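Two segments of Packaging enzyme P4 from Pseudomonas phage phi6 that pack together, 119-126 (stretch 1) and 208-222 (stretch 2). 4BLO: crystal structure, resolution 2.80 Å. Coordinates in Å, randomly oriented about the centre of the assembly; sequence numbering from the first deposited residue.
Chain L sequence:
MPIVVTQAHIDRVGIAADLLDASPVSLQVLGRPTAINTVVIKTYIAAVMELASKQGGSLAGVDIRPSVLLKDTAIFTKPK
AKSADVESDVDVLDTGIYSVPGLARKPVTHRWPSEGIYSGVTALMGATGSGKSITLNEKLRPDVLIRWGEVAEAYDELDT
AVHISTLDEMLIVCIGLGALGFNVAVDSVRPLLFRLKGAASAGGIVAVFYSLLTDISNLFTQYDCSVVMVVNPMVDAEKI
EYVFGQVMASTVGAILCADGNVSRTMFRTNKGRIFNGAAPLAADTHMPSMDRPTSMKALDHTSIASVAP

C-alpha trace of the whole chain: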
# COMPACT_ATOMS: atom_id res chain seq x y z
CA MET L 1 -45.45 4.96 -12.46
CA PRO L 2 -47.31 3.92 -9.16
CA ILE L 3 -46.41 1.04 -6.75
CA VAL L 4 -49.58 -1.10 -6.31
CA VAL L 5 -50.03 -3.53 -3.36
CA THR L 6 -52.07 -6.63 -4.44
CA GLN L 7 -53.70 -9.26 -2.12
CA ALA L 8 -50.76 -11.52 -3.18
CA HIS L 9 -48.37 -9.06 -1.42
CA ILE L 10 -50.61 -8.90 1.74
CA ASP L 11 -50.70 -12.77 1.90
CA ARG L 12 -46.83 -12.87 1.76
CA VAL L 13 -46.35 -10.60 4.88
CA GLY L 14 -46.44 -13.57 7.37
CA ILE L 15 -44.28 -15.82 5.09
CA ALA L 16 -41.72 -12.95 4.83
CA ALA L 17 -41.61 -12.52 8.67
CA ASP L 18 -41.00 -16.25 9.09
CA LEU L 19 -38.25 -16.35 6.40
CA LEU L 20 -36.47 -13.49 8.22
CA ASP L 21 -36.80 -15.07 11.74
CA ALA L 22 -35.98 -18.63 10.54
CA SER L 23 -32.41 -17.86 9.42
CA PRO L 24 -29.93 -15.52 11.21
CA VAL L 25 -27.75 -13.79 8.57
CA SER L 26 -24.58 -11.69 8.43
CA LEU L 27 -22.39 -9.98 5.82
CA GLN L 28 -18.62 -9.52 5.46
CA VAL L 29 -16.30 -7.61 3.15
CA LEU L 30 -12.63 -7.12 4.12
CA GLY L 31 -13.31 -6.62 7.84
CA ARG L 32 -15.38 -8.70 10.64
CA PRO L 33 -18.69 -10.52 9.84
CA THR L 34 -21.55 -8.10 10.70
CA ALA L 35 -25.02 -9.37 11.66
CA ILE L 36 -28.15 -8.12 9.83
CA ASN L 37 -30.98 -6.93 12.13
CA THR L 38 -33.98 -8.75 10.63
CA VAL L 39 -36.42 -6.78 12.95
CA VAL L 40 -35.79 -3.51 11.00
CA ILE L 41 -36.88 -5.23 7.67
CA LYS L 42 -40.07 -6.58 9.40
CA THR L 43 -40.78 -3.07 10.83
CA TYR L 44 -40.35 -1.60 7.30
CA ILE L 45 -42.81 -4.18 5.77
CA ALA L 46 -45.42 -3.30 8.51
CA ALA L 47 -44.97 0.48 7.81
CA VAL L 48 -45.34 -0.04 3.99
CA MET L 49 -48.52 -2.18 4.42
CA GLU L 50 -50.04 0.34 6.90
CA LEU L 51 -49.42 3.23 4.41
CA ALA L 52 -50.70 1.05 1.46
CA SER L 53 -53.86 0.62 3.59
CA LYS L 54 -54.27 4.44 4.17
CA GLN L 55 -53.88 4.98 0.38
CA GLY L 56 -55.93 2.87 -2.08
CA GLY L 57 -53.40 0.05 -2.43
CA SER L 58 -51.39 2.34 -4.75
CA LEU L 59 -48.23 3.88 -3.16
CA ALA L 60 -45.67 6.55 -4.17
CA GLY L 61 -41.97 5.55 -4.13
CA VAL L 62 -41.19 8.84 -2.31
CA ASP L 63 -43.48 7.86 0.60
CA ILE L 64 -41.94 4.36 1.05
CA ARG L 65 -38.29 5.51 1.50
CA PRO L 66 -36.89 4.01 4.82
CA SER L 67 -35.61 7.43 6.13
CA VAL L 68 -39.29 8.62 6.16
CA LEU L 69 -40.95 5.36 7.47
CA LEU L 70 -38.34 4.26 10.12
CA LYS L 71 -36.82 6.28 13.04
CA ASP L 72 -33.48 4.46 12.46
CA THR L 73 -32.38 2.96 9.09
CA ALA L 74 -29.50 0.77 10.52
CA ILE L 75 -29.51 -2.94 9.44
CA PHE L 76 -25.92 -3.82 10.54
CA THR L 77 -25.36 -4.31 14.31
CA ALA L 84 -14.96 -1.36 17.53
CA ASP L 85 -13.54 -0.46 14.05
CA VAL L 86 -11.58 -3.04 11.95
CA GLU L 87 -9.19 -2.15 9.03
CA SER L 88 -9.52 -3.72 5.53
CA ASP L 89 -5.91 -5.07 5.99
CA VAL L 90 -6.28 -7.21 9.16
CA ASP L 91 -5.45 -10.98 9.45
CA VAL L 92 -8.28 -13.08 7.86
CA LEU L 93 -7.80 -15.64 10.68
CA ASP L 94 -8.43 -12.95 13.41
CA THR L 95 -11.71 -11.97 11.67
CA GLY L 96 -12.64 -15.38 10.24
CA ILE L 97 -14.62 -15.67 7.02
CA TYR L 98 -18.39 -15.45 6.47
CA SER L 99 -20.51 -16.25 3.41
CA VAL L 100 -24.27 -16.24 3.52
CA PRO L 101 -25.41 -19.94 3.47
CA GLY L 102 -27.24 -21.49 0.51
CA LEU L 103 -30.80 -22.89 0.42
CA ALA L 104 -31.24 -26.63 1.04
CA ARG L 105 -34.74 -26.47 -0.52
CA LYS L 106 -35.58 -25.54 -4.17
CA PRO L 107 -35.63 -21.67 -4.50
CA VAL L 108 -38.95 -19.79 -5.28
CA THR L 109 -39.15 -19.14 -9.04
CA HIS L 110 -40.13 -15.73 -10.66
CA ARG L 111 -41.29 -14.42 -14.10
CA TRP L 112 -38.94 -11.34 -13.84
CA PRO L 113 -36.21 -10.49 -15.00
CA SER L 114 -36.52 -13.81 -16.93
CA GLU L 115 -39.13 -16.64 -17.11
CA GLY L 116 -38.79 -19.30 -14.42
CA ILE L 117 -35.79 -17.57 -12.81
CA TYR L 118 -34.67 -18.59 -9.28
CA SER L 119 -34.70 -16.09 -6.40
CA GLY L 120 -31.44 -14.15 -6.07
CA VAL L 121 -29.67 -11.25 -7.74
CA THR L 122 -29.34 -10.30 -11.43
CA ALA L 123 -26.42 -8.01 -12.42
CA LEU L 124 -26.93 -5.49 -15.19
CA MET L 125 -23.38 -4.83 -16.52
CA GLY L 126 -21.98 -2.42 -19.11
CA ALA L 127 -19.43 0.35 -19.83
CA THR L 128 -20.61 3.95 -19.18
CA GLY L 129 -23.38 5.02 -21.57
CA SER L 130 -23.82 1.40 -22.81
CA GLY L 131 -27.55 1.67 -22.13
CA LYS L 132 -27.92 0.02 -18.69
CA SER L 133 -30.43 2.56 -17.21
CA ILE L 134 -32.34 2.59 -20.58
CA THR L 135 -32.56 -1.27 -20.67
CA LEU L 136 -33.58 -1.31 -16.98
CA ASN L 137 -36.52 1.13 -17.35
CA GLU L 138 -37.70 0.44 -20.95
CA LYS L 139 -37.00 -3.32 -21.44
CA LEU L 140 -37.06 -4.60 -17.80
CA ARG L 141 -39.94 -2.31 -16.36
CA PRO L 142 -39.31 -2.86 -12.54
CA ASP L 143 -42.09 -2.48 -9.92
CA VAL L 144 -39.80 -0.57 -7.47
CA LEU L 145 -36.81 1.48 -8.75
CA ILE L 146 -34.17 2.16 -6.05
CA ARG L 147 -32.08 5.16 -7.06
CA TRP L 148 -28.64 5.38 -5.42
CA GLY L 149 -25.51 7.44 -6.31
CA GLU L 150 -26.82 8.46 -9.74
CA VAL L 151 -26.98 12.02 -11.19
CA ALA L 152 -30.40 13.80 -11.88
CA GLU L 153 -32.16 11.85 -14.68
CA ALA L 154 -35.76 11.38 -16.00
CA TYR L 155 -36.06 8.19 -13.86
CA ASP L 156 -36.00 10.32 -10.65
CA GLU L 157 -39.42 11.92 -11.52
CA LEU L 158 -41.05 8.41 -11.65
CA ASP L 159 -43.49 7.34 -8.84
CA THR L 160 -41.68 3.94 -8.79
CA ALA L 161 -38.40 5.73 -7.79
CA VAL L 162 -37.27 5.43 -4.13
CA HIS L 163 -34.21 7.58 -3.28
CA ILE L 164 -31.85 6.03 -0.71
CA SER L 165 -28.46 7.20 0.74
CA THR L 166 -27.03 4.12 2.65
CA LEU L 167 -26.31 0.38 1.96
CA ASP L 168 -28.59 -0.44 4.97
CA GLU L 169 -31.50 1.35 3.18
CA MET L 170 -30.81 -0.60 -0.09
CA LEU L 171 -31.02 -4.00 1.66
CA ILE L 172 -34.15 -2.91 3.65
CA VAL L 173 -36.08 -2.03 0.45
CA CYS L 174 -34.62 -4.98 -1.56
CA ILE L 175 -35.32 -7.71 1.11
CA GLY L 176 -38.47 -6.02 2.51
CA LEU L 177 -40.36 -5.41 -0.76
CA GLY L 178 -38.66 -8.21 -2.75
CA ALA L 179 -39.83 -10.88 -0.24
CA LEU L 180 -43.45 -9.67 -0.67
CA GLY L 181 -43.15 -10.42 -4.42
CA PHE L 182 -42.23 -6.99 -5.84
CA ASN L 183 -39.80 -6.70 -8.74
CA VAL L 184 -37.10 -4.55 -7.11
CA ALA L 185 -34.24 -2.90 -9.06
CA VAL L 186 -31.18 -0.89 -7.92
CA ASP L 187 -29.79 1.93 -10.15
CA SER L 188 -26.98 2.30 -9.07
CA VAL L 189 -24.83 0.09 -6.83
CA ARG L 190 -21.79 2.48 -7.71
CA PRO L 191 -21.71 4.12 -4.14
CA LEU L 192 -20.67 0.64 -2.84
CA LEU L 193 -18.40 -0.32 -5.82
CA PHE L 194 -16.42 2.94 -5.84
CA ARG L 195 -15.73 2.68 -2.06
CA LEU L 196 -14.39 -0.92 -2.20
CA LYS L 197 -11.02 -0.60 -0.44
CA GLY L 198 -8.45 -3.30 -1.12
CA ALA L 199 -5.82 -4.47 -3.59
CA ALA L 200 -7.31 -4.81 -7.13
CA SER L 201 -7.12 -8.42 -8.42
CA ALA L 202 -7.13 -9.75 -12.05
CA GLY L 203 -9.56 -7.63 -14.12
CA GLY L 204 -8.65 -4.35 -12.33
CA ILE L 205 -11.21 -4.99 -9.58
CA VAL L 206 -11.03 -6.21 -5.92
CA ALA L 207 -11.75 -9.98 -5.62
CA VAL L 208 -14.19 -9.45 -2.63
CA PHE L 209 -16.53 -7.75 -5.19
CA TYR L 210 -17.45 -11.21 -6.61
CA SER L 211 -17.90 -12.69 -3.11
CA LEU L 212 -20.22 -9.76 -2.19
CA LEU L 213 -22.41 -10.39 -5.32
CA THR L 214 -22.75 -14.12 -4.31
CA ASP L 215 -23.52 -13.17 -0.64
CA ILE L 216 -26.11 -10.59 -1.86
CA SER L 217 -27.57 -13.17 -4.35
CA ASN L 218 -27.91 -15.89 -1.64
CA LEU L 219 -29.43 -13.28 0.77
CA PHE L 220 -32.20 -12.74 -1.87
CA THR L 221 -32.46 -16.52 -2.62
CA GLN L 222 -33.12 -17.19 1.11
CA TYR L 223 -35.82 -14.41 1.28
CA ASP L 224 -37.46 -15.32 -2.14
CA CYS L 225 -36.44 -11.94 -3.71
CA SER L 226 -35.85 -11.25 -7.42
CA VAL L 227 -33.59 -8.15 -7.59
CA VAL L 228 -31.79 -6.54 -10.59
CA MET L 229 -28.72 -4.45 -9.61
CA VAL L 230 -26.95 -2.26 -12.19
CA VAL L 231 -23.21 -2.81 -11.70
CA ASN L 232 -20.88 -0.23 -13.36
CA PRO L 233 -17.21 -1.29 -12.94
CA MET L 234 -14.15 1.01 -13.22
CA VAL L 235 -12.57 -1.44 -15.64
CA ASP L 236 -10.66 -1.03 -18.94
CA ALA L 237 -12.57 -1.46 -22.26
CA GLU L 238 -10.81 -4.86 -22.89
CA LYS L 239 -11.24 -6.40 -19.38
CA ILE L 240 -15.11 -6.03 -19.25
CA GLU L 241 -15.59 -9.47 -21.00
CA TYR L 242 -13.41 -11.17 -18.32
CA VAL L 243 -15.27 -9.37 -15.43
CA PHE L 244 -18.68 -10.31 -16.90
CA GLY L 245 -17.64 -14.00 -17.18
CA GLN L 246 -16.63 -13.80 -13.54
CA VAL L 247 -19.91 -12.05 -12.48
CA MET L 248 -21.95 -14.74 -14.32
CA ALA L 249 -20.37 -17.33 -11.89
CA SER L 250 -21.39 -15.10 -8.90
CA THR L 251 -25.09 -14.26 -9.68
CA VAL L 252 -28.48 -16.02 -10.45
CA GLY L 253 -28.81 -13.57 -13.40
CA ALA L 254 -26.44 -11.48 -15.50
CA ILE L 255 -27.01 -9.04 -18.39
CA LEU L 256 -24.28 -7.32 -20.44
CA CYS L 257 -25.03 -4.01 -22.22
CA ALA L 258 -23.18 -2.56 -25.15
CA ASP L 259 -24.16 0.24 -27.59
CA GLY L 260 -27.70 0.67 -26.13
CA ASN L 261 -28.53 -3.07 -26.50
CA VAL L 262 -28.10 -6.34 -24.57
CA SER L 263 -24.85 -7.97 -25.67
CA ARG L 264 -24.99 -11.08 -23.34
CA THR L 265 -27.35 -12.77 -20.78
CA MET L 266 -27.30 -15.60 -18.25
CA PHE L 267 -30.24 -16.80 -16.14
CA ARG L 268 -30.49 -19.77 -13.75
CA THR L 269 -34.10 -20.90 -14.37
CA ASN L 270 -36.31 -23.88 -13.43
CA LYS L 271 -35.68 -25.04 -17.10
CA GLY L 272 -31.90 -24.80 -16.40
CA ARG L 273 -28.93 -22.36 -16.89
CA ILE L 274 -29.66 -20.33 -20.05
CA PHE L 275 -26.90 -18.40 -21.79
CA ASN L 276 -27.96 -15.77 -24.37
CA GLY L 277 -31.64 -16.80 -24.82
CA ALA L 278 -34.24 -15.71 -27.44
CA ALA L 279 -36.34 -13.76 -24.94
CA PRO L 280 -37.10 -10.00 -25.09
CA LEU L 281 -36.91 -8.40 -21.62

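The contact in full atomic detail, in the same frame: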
# COMPACT_ATOMS: atom_id res chain seq x y z
N SER L 119 -34.86 -17.28 -7.23
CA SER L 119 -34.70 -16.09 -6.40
C SER L 119 -33.21 -15.84 -6.19
O SER L 119 -32.43 -16.79 -6.07
CB SER L 119 -35.42 -16.27 -5.06
OG SER L 119 -36.81 -16.48 -5.26
N GLY L 120 -32.83 -14.57 -6.22
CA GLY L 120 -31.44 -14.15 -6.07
C GLY L 120 -31.20 -12.78 -6.65
O GLY L 120 -32.11 -11.94 -6.68
N VAL L 121 -29.98 -12.54 -7.15
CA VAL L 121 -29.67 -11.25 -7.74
C VAL L 121 -29.26 -11.42 -9.21
O VAL L 121 -28.69 -12.44 -9.61
CB VAL L 121 -28.66 -10.40 -6.91
CG1 VAL L 121 -27.20 -10.72 -7.25
CG2 VAL L 121 -28.94 -8.92 -7.08
N THR L 122 -29.64 -10.43 -10.01
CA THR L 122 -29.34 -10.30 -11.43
C THR L 122 -28.46 -9.06 -11.53
O THR L 122 -28.73 -8.08 -10.84
CB THR L 122 -30.62 -10.28 -12.25
OG1 THR L 122 -31.34 -11.49 -12.00
CG2 THR L 122 -30.37 -10.11 -13.74
N ALA L 123 -27.36 -9.13 -12.31
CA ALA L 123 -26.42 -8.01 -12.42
C ALA L 123 -26.42 -7.44 -13.82
O ALA L 123 -26.03 -8.11 -14.77
CB ALA L 123 -25.01 -8.43 -12.00
N LEU L 124 -26.86 -6.20 -13.92
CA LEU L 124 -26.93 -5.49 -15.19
C LEU L 124 -25.64 -4.71 -15.37
O LEU L 124 -25.47 -3.63 -14.80
CB LEU L 124 -28.20 -4.61 -15.23
CG LEU L 124 -28.50 -3.71 -16.41
CD1 LEU L 124 -28.80 -4.50 -17.65
CD2 LEU L 124 -29.65 -2.81 -16.07
N MET L 125 -24.72 -5.30 -16.17
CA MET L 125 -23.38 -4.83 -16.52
C MET L 125 -23.35 -3.97 -17.78
O MET L 125 -24.27 -4.02 -18.60
CB MET L 125 -22.46 -6.04 -16.73
CG MET L 125 -21.91 -6.63 -15.45
SD MET L 125 -20.11 -6.69 -15.57
CE MET L 125 -19.68 -6.33 -13.90
N GLY L 126 -22.25 -3.26 -17.95
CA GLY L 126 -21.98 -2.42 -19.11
C GLY L 126 -21.06 -1.26 -18.83
O GLY L 126 -21.06 -0.72 -17.72
N VAL L 208 -13.07 -9.40 -3.58
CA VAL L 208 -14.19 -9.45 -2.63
C VAL L 208 -15.50 -8.95 -3.28
O VAL L 208 -16.58 -9.20 -2.75
CB VAL L 208 -13.86 -8.72 -1.30
CG1 VAL L 208 -13.92 -7.21 -1.44
CG2 VAL L 208 -14.75 -9.20 -0.15
N PHE L 209 -15.39 -8.26 -4.43
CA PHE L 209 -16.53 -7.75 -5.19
C PHE L 209 -17.39 -8.92 -5.64
O PHE L 209 -18.61 -8.86 -5.51
CB PHE L 209 -16.05 -6.91 -6.38
CG PHE L 209 -17.02 -6.74 -7.52
CD1 PHE L 209 -18.10 -5.87 -7.41
CD2 PHE L 209 -16.84 -7.43 -8.71
CE1 PHE L 209 -19.00 -5.71 -8.47
CE2 PHE L 209 -17.74 -7.26 -9.78
CZ PHE L 209 -18.81 -6.40 -9.65
N TYR L 210 -16.77 -10.01 -6.12
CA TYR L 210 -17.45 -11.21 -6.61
C TYR L 210 -18.06 -12.00 -5.46
O TYR L 210 -19.16 -12.55 -5.62
CB TYR L 210 -16.51 -12.08 -7.42
CG TYR L 210 -15.87 -11.35 -8.57
CD1 TYR L 210 -16.58 -11.09 -9.73
CD2 TYR L 210 -14.55 -10.92 -8.50
CE1 TYR L 210 -16.01 -10.38 -10.79
CE2 TYR L 210 -13.95 -10.24 -9.56
CZ TYR L 210 -14.68 -9.98 -10.70
OH TYR L 210 -14.06 -9.34 -11.75
N SER L 211 -17.39 -12.03 -4.31
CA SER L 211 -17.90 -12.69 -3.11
C SER L 211 -19.13 -11.95 -2.59
O SER L 211 -20.11 -12.60 -2.23
CB SER L 211 -16.81 -12.77 -2.04
OG SER L 211 -16.03 -13.94 -2.25
N LEU L 212 -19.10 -10.60 -2.62
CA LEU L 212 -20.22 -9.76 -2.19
C LEU L 212 -21.46 -10.00 -3.05
O LEU L 212 -22.55 -10.10 -2.49
CB LEU L 212 -19.84 -8.27 -2.20
CG LEU L 212 -19.86 -7.54 -0.84
CD1 LEU L 212 -19.35 -6.12 -0.97
CD2 LEU L 212 -21.26 -7.52 -0.23
N LEU L 213 -21.30 -10.12 -4.39
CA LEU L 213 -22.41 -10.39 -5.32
C LEU L 213 -23.09 -11.72 -4.99
O LEU L 213 -24.32 -11.79 -4.99
CB LEU L 213 -21.92 -10.39 -6.78
CG LEU L 213 -21.71 -9.05 -7.48
CD1 LEU L 213 -21.03 -9.26 -8.82
CD2 LEU L 213 -23.02 -8.34 -7.72
N THR L 214 -22.28 -12.78 -4.68
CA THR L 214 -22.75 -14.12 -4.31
C THR L 214 -23.51 -14.07 -2.96
O THR L 214 -24.59 -14.67 -2.85
CB THR L 214 -21.60 -15.12 -4.27
OG1 THR L 214 -20.95 -15.15 -5.54
CG2 THR L 214 -22.06 -16.51 -3.93
N ASP L 215 -22.93 -13.36 -1.97
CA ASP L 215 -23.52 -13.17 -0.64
C ASP L 215 -24.85 -12.40 -0.75
O ASP L 215 -25.82 -12.75 -0.07
CB ASP L 215 -22.54 -12.44 0.30
CG ASP L 215 -21.41 -13.29 0.84
OD1 ASP L 215 -21.38 -14.51 0.55
OD2 ASP L 215 -20.57 -12.74 1.59
N ILE L 216 -24.89 -11.37 -1.62
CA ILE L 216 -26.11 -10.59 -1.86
C ILE L 216 -27.14 -11.50 -2.58
O ILE L 216 -28.30 -11.54 -2.16
CB ILE L 216 -25.80 -9.28 -2.63
CG1 ILE L 216 -25.13 -8.24 -1.71
CG2 ILE L 216 -27.05 -8.71 -3.28
CD1 ILE L 216 -24.35 -7.16 -2.42
N SER L 217 -26.71 -12.27 -3.60
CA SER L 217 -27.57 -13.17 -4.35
C SER L 217 -28.22 -14.21 -3.44
O SER L 217 -29.44 -14.38 -3.49
CB SER L 217 -26.80 -13.86 -5.47
OG SER L 217 -27.66 -14.58 -6.34
N ASN L 218 -27.42 -14.86 -2.57
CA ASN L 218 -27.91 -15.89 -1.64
C ASN L 218 -28.85 -15.29 -0.58
O ASN L 218 -29.83 -15.93 -0.19
CB ASN L 218 -26.76 -16.65 -1.00
CG ASN L 218 -25.93 -17.48 -1.96
OD1 ASN L 218 -24.75 -17.76 -1.72
ND2 ASN L 218 -26.52 -17.92 -3.07
N LEU L 219 -28.59 -14.03 -0.17
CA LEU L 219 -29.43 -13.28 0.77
C LEU L 219 -30.84 -13.13 0.16
O LEU L 219 -31.84 -13.33 0.85
CB LEU L 219 -28.78 -11.91 1.03
CG LEU L 219 -28.75 -11.34 2.45
CD1 LEU L 219 -28.20 -12.32 3.46
CD2 LEU L 219 -27.93 -10.08 2.49
N PHE L 220 -30.92 -12.86 -1.15
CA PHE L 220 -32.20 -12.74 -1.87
C PHE L 220 -32.81 -14.11 -2.14
O PHE L 220 -34.04 -14.22 -2.13
CB PHE L 220 -32.03 -11.96 -3.18
CG PHE L 220 -31.60 -10.52 -3.01
CD1 PHE L 220 -32.01 -9.78 -1.90
CD2 PHE L 220 -30.84 -9.89 -3.98
CE1 PHE L 220 -31.62 -8.44 -1.75
CE2 PHE L 220 -30.46 -8.54 -3.84
CZ PHE L 220 -30.86 -7.83 -2.73
N THR L 221 -31.98 -15.16 -2.37
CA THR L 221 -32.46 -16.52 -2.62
C THR L 221 -33.16 -17.06 -1.37
O THR L 221 -34.21 -17.69 -1.47
CB THR L 221 -31.31 -17.44 -3.06
OG1 THR L 221 -30.59 -16.83 -4.14
CG2 THR L 221 -31.78 -18.84 -3.46
N GLN L 222 -32.59 -16.78 -0.19
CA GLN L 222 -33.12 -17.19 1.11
C GLN L 222 -34.44 -16.47 1.45
O GLN L 222 -35.28 -17.07 2.14
CB GLN L 222 -32.08 -16.89 2.19
CG GLN L 222 -32.06 -17.94 3.27
CD GLN L 222 -30.74 -17.95 3.99
OE1 GLN L 222 -30.41 -16.99 4.72
NE2 GLN L 222 -29.97 -19.02 3.83

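The strand of stretch 1 crosses the helix of stretch 2 at 134° between their N-to-C directions, with the axes approaching to 5.6 Å. The contact is densest around Gly120 and the last turns of the helix and thins toward Met125, burying 415 Å² in all.

Val121 covers the largest area. Its CA-to-CB bond points toward the helix, and with chi1 at 87° (p) both methyls find partners there. Val121 CG2 lies 3.6 Å from Phe220 CE2, meeting the ring at its edge, and 4.2 Å from Ile216 CG2; Val121 CG1 rests 3.8 Å from Leu213 O and 3.6 Å from Ser217 CB. A compact, branched side chain thus touches residues drawn from about two turns of the helix, Leu213 to Phe220. Its backbone is held as well: Val121 N donates a hydrogen bond to Ser217 OG (3.2 Å, 161° at the hydrogen), so the small serine, in the t rotamer, satisfies an amide of the strand.

Phe220 is the main contributor from the helix. Its CA-to-CB bond points toward the strand, and chi1 of -64° (m) places the ring beside Val121, while Phe220 CB lies 3.5 Å from Gly120 O.

At Gly120 the two chains come nearest by their CA atoms, Gly120 CA lying 4.3 Å from Thr221 CA. A CB on Gly120 would fall 2.9 Å from Ser217 OG, a clash, and 3.1 Å from Thr221 OG1. Without one, Gly120 CA comes within 3.3 Å of Ser217 O in a CA-H...O contact. Thr221 OG1, chi1 in m, sits 2.7 Å from Ser119 O and 2.8 Å from Ser217 O; its single proton can serve either carbonyl, and the geometry does not settle which.

Farther along, Met125 CE reaches the edge of the Phe209 ring, 4.3 Å from Phe209 CZ, an apolar outpost of the contact. Thr122 points away from the helix.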